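Exocyst complex component EXO70 (Saccharomyces cerevisiae, PDB 2PFV) helps assemble the exocyst, the complex that tethers secretory vesicles to sites of exocytosis in yeast. Local coordinates at residues 350-355 with 374-379. Numbering follows the deposited sequence.
Sequences EYTLQN and CIDTLA
Against residues 374-379 Glu350 offers its carbonyl O, 3.9 Å from CB of Asp376. At Tyr351 the ring comes alongside the helix, with CD2 4.1 Å from CB of Asp376 and its plane turned 71° from the carboxylate. The phenol reaches along Thr377, and a water bridges the two hydroxyls, 3.0 Å from Tyr351 OH and 2.7 Å from Thr377 OG1, to which it donates; Thr377 OG1 is also bonded to the carbonyl of Asp373, one turn back.

Thr352 carries the main grip. Its N-H runs nearly straight (170°) to Asp376 OD1 at 3.0 Å, arriving from above the carboxylate plane. With chi1 at 53°, Thr352 OG1 turns back to the same carboxylate and lies 3.0 Å from OD1 and 3.1 Å from OD2 of Asp376. Arg443 of helix 439-471 completes the cluster, salt-bridged to Asp376 OD1 and bonded to Thr352 OG1. Were Asp376 an alanine, the Thr352 N-H and the Arg443 guanidinium would probably lose their shared buried acceptor. This buried aspartate joins the loop between helices 326-332 and 363-390 to the latter helix and to helix 439-471, within the elongated all-helical rod of Exo70.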
ATOM      1  N   GLU A 350      23.266  -7.506  13.763  1.00 49.19           N
ATOM      2  CA  GLU A 350      22.005  -7.393  14.481  1.00 48.66           C
ATOM      3  C   GLU A 350      20.811  -7.905  13.677  1.00 48.70           C
ATOM      4  O   GLU A 350      19.663  -7.772  14.104  1.00 48.76           O
ATOM      5  CB  GLU A 350      21.780  -5.941  14.904  1.00 48.21           C
ATOM      6  CG  GLU A 350      22.644  -5.521  16.079  1.00 49.50           C
ATOM      7  CD  GLU A 350      22.405  -4.085  16.509  1.00 52.09           C
ATOM      8  OE1 GLU A 350      21.260  -3.606  16.377  1.00 53.17           O
ATOM      9  OE2 GLU A 350      23.363  -3.441  16.993  1.00 53.52           O
ATOM     10  N   TYR A 351      21.086  -8.491  12.517  1.00 47.87           N
ATOM     11  CA  TYR A 351      20.030  -9.030  11.669  1.00 48.01           C
ATOM     12  C   TYR A 351      20.371 -10.458  11.284  1.00 48.07           C
ATOM     13  O   TYR A 351      21.528 -10.867  11.355  1.00 46.86           O
ATOM     14  CB  TYR A 351      19.859  -8.169  10.411  1.00 47.92           C
ATOM     15  CG  TYR A 351      19.586  -6.712  10.725  1.00 47.09           C
ATOM     16  CD1 TYR A 351      20.631  -5.833  11.005  1.00 46.42           C
ATOM     17  CD2 TYR A 351      18.279  -6.230  10.807  1.00 45.78           C
ATOM     18  CE1 TYR A 351      20.387  -4.515  11.363  1.00 46.69           C
ATOM     19  CE2 TYR A 351      18.024  -4.912  11.168  1.00 46.52           C
ATOM     20  CZ  TYR A 351      19.083  -4.063  11.446  1.00 46.20           C
ATOM     21  OH  TYR A 351      18.840  -2.769  11.831  1.00 47.35           O
ATOM     22  N   THR A 352      19.361 -11.220  10.885  1.00 48.86           N
ATOM     23  CA  THR A 352      19.583 -12.606  10.500  1.00 49.06           C
ATOM     24  C   THR A 352      19.695 -12.777   8.987  1.00 49.95           C
ATOM     25  O   THR A 352      19.695 -13.898   8.478  1.00 48.48           O
ATOM     26  CB  THR A 352      18.460 -13.518  11.044  1.00 48.77           C
ATOM     27  OG1 THR A 352      17.183 -13.002  10.651  1.00 46.72           O
ATOM     28  CG2 THR A 352      18.528 -13.587  12.560  1.00 46.74           C
ATOM     29  N   LEU A 353      19.794 -11.665   8.267  1.00 50.66           N
ATOM     30  CA  LEU A 353      19.929 -11.723   6.819  1.00 54.21           C
ATOM     31  C   LEU A 353      21.300 -12.292   6.450  1.00 55.76           C
ATOM     32  O   LEU A 353      22.322 -11.892   7.015  1.00 55.05           O
ATOM     33  CB  LEU A 353      19.769 -10.330   6.195  1.00 53.27           C
ATOM     34  CG  LEU A 353      20.019 -10.271   4.679  1.00 54.08           C
ATOM     35  CD1 LEU A 353      19.058 -11.204   3.953  1.00 53.86           C
ATOM     36  CD2 LEU A 353      19.849  -8.843   4.180  1.00 55.22           C
ATOM     37  N   GLN A 354      21.311 -13.233   5.511  1.00 57.73           N
ATOM     38  CA  GLN A 354      22.552 -13.847   5.057  1.00 62.18           C
ATOM     39  C   GLN A 354      22.635 -13.800   3.536  1.00 64.51           C
ATOM     40  O   GLN A 354      21.701 -14.211   2.842  1.00 64.32           O
ATOM     41  CB  GLN A 354      22.644 -15.300   5.533  1.00 61.82           C
ATOM     42  CG  GLN A 354      22.704 -15.450   7.045  1.00 62.93           C
ATOM     43  CD  GLN A 354      22.963 -16.880   7.482  1.00 62.94           C
ATOM     44  OE1 GLN A 354      22.253 -17.804   7.084  1.00 62.17           O
ATOM     45  NE2 GLN A 354      23.984 -17.068   8.311  1.00 61.29           N
ATOM     46  N   ASN A 355      23.753 -13.285   3.028  1.00 67.35           N
ATOM     47  CA  ASN A 355      23.973 -13.179   1.589  1.00 69.90           C
ATOM     48  C   ASN A 355      23.790 -14.551   0.950  1.00 71.51           C
ATOM     49  O   ASN A 355      24.765 -15.240   0.647  1.00 71.40           O
ATOM     50  CB  ASN A 355      25.380 -12.653   1.315  1.00 69.73           C
ATOM     51  N   CYS A 374      11.920  -6.520  10.852  1.00 38.54           N
ATOM     52  CA  CYS A 374      11.112  -6.013  11.957  1.00 38.64           C
ATOM     53  C   CYS A 374      11.212  -6.930  13.164  1.00 36.94           C
ATOM     54  O   CYS A 374      11.308  -6.471  14.300  1.00 35.71           O
ATOM     55  CB  CYS A 374       9.643  -5.880  11.548  1.00 39.36           C
ATOM     56  SG  CYS A 374       9.296  -4.417  10.548  1.00 41.65           S
ATOM     57  N   ILE A 375      11.190  -8.233  12.915  1.00 36.79           N
ATOM     58  CA  ILE A 375      11.275  -9.198  13.995  1.00 35.63           C
ATOM     59  C   ILE A 375      12.674  -9.188  14.609  1.00 35.09           C
ATOM     60  O   ILE A 375      12.818  -9.323  15.823  1.00 33.66           O
ATOM     61  CB  ILE A 375      10.916 -10.604  13.489  1.00 36.63           C
ATOM     62  CG1 ILE A 375       9.478 -10.601  12.955  1.00 37.13           C
ATOM     63  CG2 ILE A 375      11.057 -11.611  14.615  1.00 34.11           C
ATOM     64  CD1 ILE A 375       9.078 -11.889  12.220  1.00 37.86           C
ATOM     65  N   ASP A 376      13.698  -9.030  13.769  1.00 34.59           N
ATOM     66  CA  ASP A 376      15.086  -8.971  14.238  1.00 36.11           C
ATOM     67  C   ASP A 376      15.286  -7.757  15.126  1.00 35.28           C
ATOM     68  O   ASP A 376      15.943  -7.830  16.170  1.00 34.66           O
ATOM     69  CB  ASP A 376      16.060  -8.852  13.065  1.00 36.35           C
ATOM     70  CG  ASP A 376      16.202 -10.139  12.281  1.00 39.52           C
ATOM     71  OD1 ASP A 376      16.652 -10.059  11.119  1.00 43.04           O
ATOM     72  OD2 ASP A 376      15.883 -11.225  12.813  1.00 38.37           O
ATOM     73  N   THR A 377      14.725  -6.636  14.683  1.00 35.60           N
ATOM     74  CA  THR A 377      14.830  -5.368  15.396  1.00 34.93           C
ATOM     75  C   THR A 377      14.168  -5.442  16.762  1.00 33.23           C
ATOM     76  O   THR A 377      14.658  -4.867  17.738  1.00 32.07           O
ATOM     77  CB  THR A 377      14.180  -4.230  14.573  1.00 36.29           C
ATOM     78  OG1 THR A 377      14.880  -4.086  13.330  1.00 36.91           O
ATOM     79  CG2 THR A 377      14.228  -2.911  15.338  1.00 37.31           C
ATOM     80  N   LEU A 378      13.046  -6.148  16.829  1.00 31.37           N
ATOM     81  CA  LEU A 378      12.338  -6.296  18.088  1.00 31.00           C
ATOM     82  C   LEU A 378      13.177  -7.118  19.068  1.00 31.17           C
ATOM     83  O   LEU A 378      13.346  -6.740  20.226  1.00 33.13           O
ATOM     84  CB  LEU A 378      10.997  -6.987  17.856  1.00 30.25           C
ATOM     85  CG  LEU A 378      10.297  -7.515  19.114  1.00 32.88           C
ATOM     86  CD1 LEU A 378       9.934  -6.367  20.034  1.00 33.10           C
ATOM     87  CD2 LEU A 378       9.060  -8.291  18.707  1.00 32.62           C
ATOM     88  N   ALA A 379      13.705  -8.238  18.591  1.00 30.35           N
ATOM     89  CA  ALA A 379      14.511  -9.117  19.422  1.00 31.31           C
ATOM     90  C   ALA A 379      15.764  -8.426  19.941  1.00 31.63           C
ATOM     91  O   ALA A 379      15.998  -8.356  21.149  1.00 30.98           O
ATOM     92  CB  ALA A 379      14.902 -10.366  18.638  1.00 30.90           C
TER
HETATM   93  O   HOH W   1      16.370  -1.850  13.202  1.00 41.40           O